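Local coordinates for encapsidation protein (Lactococcus phage asccphi28, PDB 7JQP), which probably acts as the ATPase of the phage DNA packaging motor, coupling ATP hydrolysis to translocation of the viral genome, at residues Asp43-Asn48 / Ile113-Arg118. Numbering follows the deposited sequence.
Sequences DLFFNN and IFFDDR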
ATOM      1  N   ASP A  43      -7.695 -31.495  21.178  1.00 40.12           N
ATOM      2  CA  ASP A  43      -6.389 -31.936  20.700  1.00 43.36           C
ATOM      3  C   ASP A  43      -5.362 -30.814  20.791  1.00 47.00           C
ATOM      4  O   ASP A  43      -4.240 -31.024  21.265  1.00 50.11           O
ATOM      5  CB  ASP A  43      -6.506 -32.442  19.262  1.00 46.09           C
ATOM      6  CG  ASP A  43      -7.403 -33.656  19.147  1.00 53.73           C
ATOM      7  OD1 ASP A  43      -8.516 -33.627  19.714  1.00 67.86           O
ATOM      8  OD2 ASP A  43      -7.003 -34.633  18.481  1.00 67.87           O
ATOM      9  N   LEU A  44      -5.727 -29.608  20.350  1.00 45.88           N
ATOM     10  CA  LEU A  44      -4.755 -28.524  20.343  1.00 41.79           C
ATOM     11  C   LEU A  44      -4.352 -28.148  21.765  1.00 46.01           C
ATOM     12  O   LEU A  44      -3.174 -27.886  22.037  1.00 43.35           O
ATOM     13  CB  LEU A  44      -5.315 -27.294  19.631  1.00 37.90           C
ATOM     14  CG  LEU A  44      -5.509 -27.328  18.117  1.00 42.15           C
ATOM     15  CD1 LEU A  44      -6.663 -28.255  17.766  1.00 33.86           C
ATOM     16  CD2 LEU A  44      -5.737 -25.941  17.556  1.00 40.86           C
ATOM     17  N   PHE A  45      -5.322 -28.106  22.686  1.00 47.56           N
ATOM     18  CA  PHE A  45      -5.021 -27.647  24.037  1.00 39.54           C
ATOM     19  C   PHE A  45      -4.180 -28.670  24.800  1.00 49.41           C
ATOM     20  O   PHE A  45      -3.225 -28.296  25.490  1.00 55.70           O
ATOM     21  CB  PHE A  45      -6.303 -27.320  24.811  1.00 45.42           C
ATOM     22  CG  PHE A  45      -7.012 -26.066  24.340  1.00 43.83           C
ATOM     23  CD1 PHE A  45      -6.513 -25.309  23.290  1.00 49.37           C
ATOM     24  CD2 PHE A  45      -8.148 -25.614  24.993  1.00 40.85           C
ATOM     25  CE1 PHE A  45      -7.161 -24.158  22.870  1.00 41.61           C
ATOM     26  CE2 PHE A  45      -8.794 -24.460  24.584  1.00 40.98           C
ATOM     27  CZ  PHE A  45      -8.299 -23.731  23.524  1.00 42.22           C
ATOM     28  N   PHE A  46      -4.509 -29.965  24.693  1.00 47.05           N
ATOM     29  CA  PHE A  46      -3.902 -30.966  25.559  1.00 46.02           C
ATOM     30  C   PHE A  46      -3.172 -32.104  24.852  1.00 53.32           C
ATOM     31  O   PHE A  46      -2.500 -32.888  25.534  1.00 46.44           O
ATOM     32  CB  PHE A  46      -4.970 -31.582  26.479  1.00 52.33           C
ATOM     33  CG  PHE A  46      -5.905 -30.575  27.077  1.00 47.58           C
ATOM     34  CD1 PHE A  46      -5.463 -29.693  28.048  1.00 37.69           C
ATOM     35  CD2 PHE A  46      -7.224 -30.504  26.660  1.00 54.53           C
ATOM     36  CE1 PHE A  46      -6.321 -28.759  28.596  1.00 39.97           C
ATOM     37  CE2 PHE A  46      -8.087 -29.573  27.205  1.00 53.61           C
ATOM     38  CZ  PHE A  46      -7.635 -28.700  28.175  1.00 48.06           C
ATOM     39  N   ASN A  47      -3.276 -32.233  23.531  1.00 61.85           N
ATOM     40  CA  ASN A  47      -2.607 -33.315  22.816  1.00 55.45           C
ATOM     41  C   ASN A  47      -1.346 -32.868  22.084  1.00 49.58           C
ATOM     42  O   ASN A  47      -0.787 -33.645  21.302  1.00 53.76           O
ATOM     43  CB  ASN A  47      -3.572 -33.977  21.827  1.00 59.10           C
ATOM     44  CG  ASN A  47      -4.656 -34.783  22.518  1.00 64.28           C
ATOM     45  OD1 ASN A  47      -4.534 -35.132  23.693  1.00 55.58           O
ATOM     46  ND2 ASN A  47      -5.726 -35.083  21.790  1.00 69.93           N
ATOM     47  N   ASN A  48      -0.883 -31.640  22.313  1.00 51.18           N
ATOM     48  CA  ASN A  48       0.395 -31.175  21.773  1.00 58.37           C
ATOM     49  C   ASN A  48       0.414 -31.227  20.248  1.00 58.30           C
ATOM     50  O   ASN A  48       1.424 -31.575  19.631  1.00 56.10           O
ATOM     51  CB  ASN A  48       1.558 -31.988  22.350  1.00 53.53           C
ATOM     52  CG  ASN A  48       2.649 -31.115  22.935  1.00 61.47           C
ATOM     53  OD1 ASN A  48       2.528 -30.624  24.057  1.00 69.89           O
ATOM     54  ND2 ASN A  48       3.722 -30.918  22.176  1.00 35.74           N
ATOM     55  N   ILE A 113      -1.554 -18.184  16.709  1.00 30.41           N
ATOM     56  CA  ILE A 113      -2.308 -18.174  17.957  1.00 36.35           C
ATOM     57  C   ILE A 113      -1.578 -19.097  18.920  1.00 41.98           C
ATOM     58  O   ILE A 113      -1.232 -20.227  18.554  1.00 36.56           O
ATOM     59  CB  ILE A 113      -3.756 -18.645  17.748  1.00 29.10           C
ATOM     60  CG1 ILE A 113      -4.561 -17.592  16.988  1.00 31.50           C
ATOM     61  CG2 ILE A 113      -4.400 -18.926  19.103  1.00 36.55           C
ATOM     62  CD1 ILE A 113      -5.947 -18.061  16.592  1.00 36.97           C
ATOM     63  N   PHE A 114      -1.336 -18.624  20.138  1.00 48.15           N
ATOM     64  CA  PHE A 114      -0.562 -19.369  21.120  1.00 37.27           C
ATOM     65  C   PHE A 114      -1.464 -19.754  22.285  1.00 37.94           C
ATOM     66  O   PHE A 114      -2.225 -18.921  22.789  1.00 43.57           O
ATOM     67  CB  PHE A 114       0.627 -18.549  21.619  1.00 34.29           C
ATOM     68  CG  PHE A 114       1.585 -18.153  20.534  1.00 34.41           C
ATOM     69  CD1 PHE A 114       1.370 -16.999  19.802  1.00 41.08           C
ATOM     70  CD2 PHE A 114       2.684 -18.939  20.231  1.00 42.77           C
ATOM     71  CE1 PHE A 114       2.242 -16.623  18.798  1.00 47.03           C
ATOM     72  CE2 PHE A 114       3.559 -18.570  19.223  1.00 46.77           C
ATOM     73  CZ  PHE A 114       3.337 -17.410  18.507  1.00 43.65           C
ATOM     74  N   PHE A 115      -1.368 -21.010  22.707  1.00 43.88           N
ATOM     75  CA  PHE A 115      -2.094 -21.534  23.860  1.00 46.25           C
ATOM     76  C   PHE A 115      -1.069 -21.969  24.896  1.00 40.84           C
ATOM     77  O   PHE A 115      -0.320 -22.927  24.670  1.00 41.90           O
ATOM     78  CB  PHE A 115      -2.992 -22.699  23.448  1.00 42.18           C
ATOM     79  CG  PHE A 115      -3.609 -23.434  24.601  1.00 41.49           C
ATOM     80  CD1 PHE A 115      -4.801 -23.005  25.154  1.00 45.81           C
ATOM     81  CD2 PHE A 115      -3.001 -24.563  25.124  1.00 44.51           C
ATOM     82  CE1 PHE A 115      -5.374 -23.682  26.208  1.00 35.73           C
ATOM     83  CE2 PHE A 115      -3.571 -25.244  26.182  1.00 51.12           C
ATOM     84  CZ  PHE A 115      -4.758 -24.801  26.724  1.00 40.17           C
ATOM     85  N   ASP A 116      -1.019 -21.261  26.026  1.00 51.95           N
ATOM     86  CA  ASP A 116      -0.065 -21.581  27.090  1.00 61.03           C
ATOM     87  C   ASP A 116       1.359 -21.577  26.544  1.00 55.66           C
ATOM     88  O   ASP A 116       2.148 -22.492  26.786  1.00 62.32           O
ATOM     89  CB  ASP A 116      -0.425 -22.928  27.717  1.00 66.80           C
ATOM     90  CG  ASP A 116      -1.574 -22.818  28.696  1.00 58.51           C
ATOM     91  OD1 ASP A 116      -2.349 -21.846  28.576  1.00 51.92           O
ATOM     92  OD2 ASP A 116      -1.768 -23.748  29.506  1.00 63.62           O
ATOM     93  N   ASP A 117       1.682 -20.527  25.787  1.00 49.62           N
ATOM     94  CA  ASP A 117       3.008 -20.309  25.217  1.00 55.05           C
ATOM     95  C   ASP A 117       3.364 -21.319  24.135  1.00 53.08           C
ATOM     96  O   ASP A 117       4.542 -21.476  23.801  1.00 52.52           O
ATOM     97  CB  ASP A 117       4.088 -20.327  26.308  1.00 50.52           C
ATOM     98  CG  ASP A 117       4.069 -19.086  27.180  1.00 50.01           C
ATOM     99  OD1 ASP A 117       3.346 -18.129  26.832  1.00 53.36           O
ATOM    100  OD2 ASP A 117       4.753 -19.078  28.224  1.00 58.75           O
ATOM    101  N   ARG A 118       2.372 -21.990  23.556  1.00 47.09           N
ATOM    102  CA  ARG A 118       2.603 -22.947  22.482  1.00 43.34           C
ATOM    103  C   ARG A 118       1.668 -22.631  21.326  1.00 46.79           C
ATOM    104  O   ARG A 118       0.447 -22.579  21.507  1.00 47.16           O
ATOM    105  CB  ARG A 118       2.390 -24.387  22.958  1.00 48.44           C
ATOM    106  CG  ARG A 118       2.642 -25.431  21.878  1.00 50.83           C
ATOM    107  CD  ARG A 118       2.463 -26.838  22.421  1.00 53.32           C
ATOM    108  NE  ARG A 118       1.175 -26.990  23.092  1.00 42.89           N
ATOM    109  CZ  ARG A 118       0.052 -27.374  22.493  1.00 40.64           C
ATOM    110  NH1 ARG A 118       0.041 -27.658  21.198  1.00 40.49           N
ATOM    111  NH2 ARG A 118      -1.067 -27.476  23.198  1.00 45.88           N
TER
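F45 and F115 lie face against face in an offset stack, ring centroids 4.0 Å apart and planes 4° from parallel. From its root, F45 has CB over the F115 face, a CH-pi contact 3.9 Å from the F115 centroid. Next, CG is over F115 CE1 and CZ, then CD1 comes to 3.4 Å from F115 CD1, and CE1 is 3.5 Å from that same atom. CD2 and CE2 are nearest F115 CE1, which stands over the centre of the F45 ring; CZ is about equally near F115 CD1 and CE1. F115 CB points toward the helix, and CG lies anti to the backbone N (chi1 171°).

Beside the stack, R118 reaches across to the last turn of that helix. Its NH2 is hydrogen-bonded to L44 O at a modelled 2.4 Å, too short to trust in detail, and NH1 adds a weak bond to the same oxygen. N48 CA lies over one face of the guanidinium, 3.6 Å from NH1. The carbonyl end of the helix would be expected to favour the guanidinium's positive charge.

R118 follows the tight D116-D117 turn of a beta hairpin, closed by paired F115 and R118 backbone bonds. H104 stacks on F115, while I106 (strand 102-109), I120 (strand 118-125) and L75 (helix 72-79) touch F45. The end of helix 32-46, which follows a probable Walker A P-loop, thus packs against strands 102-109, 112-115 and 118-125.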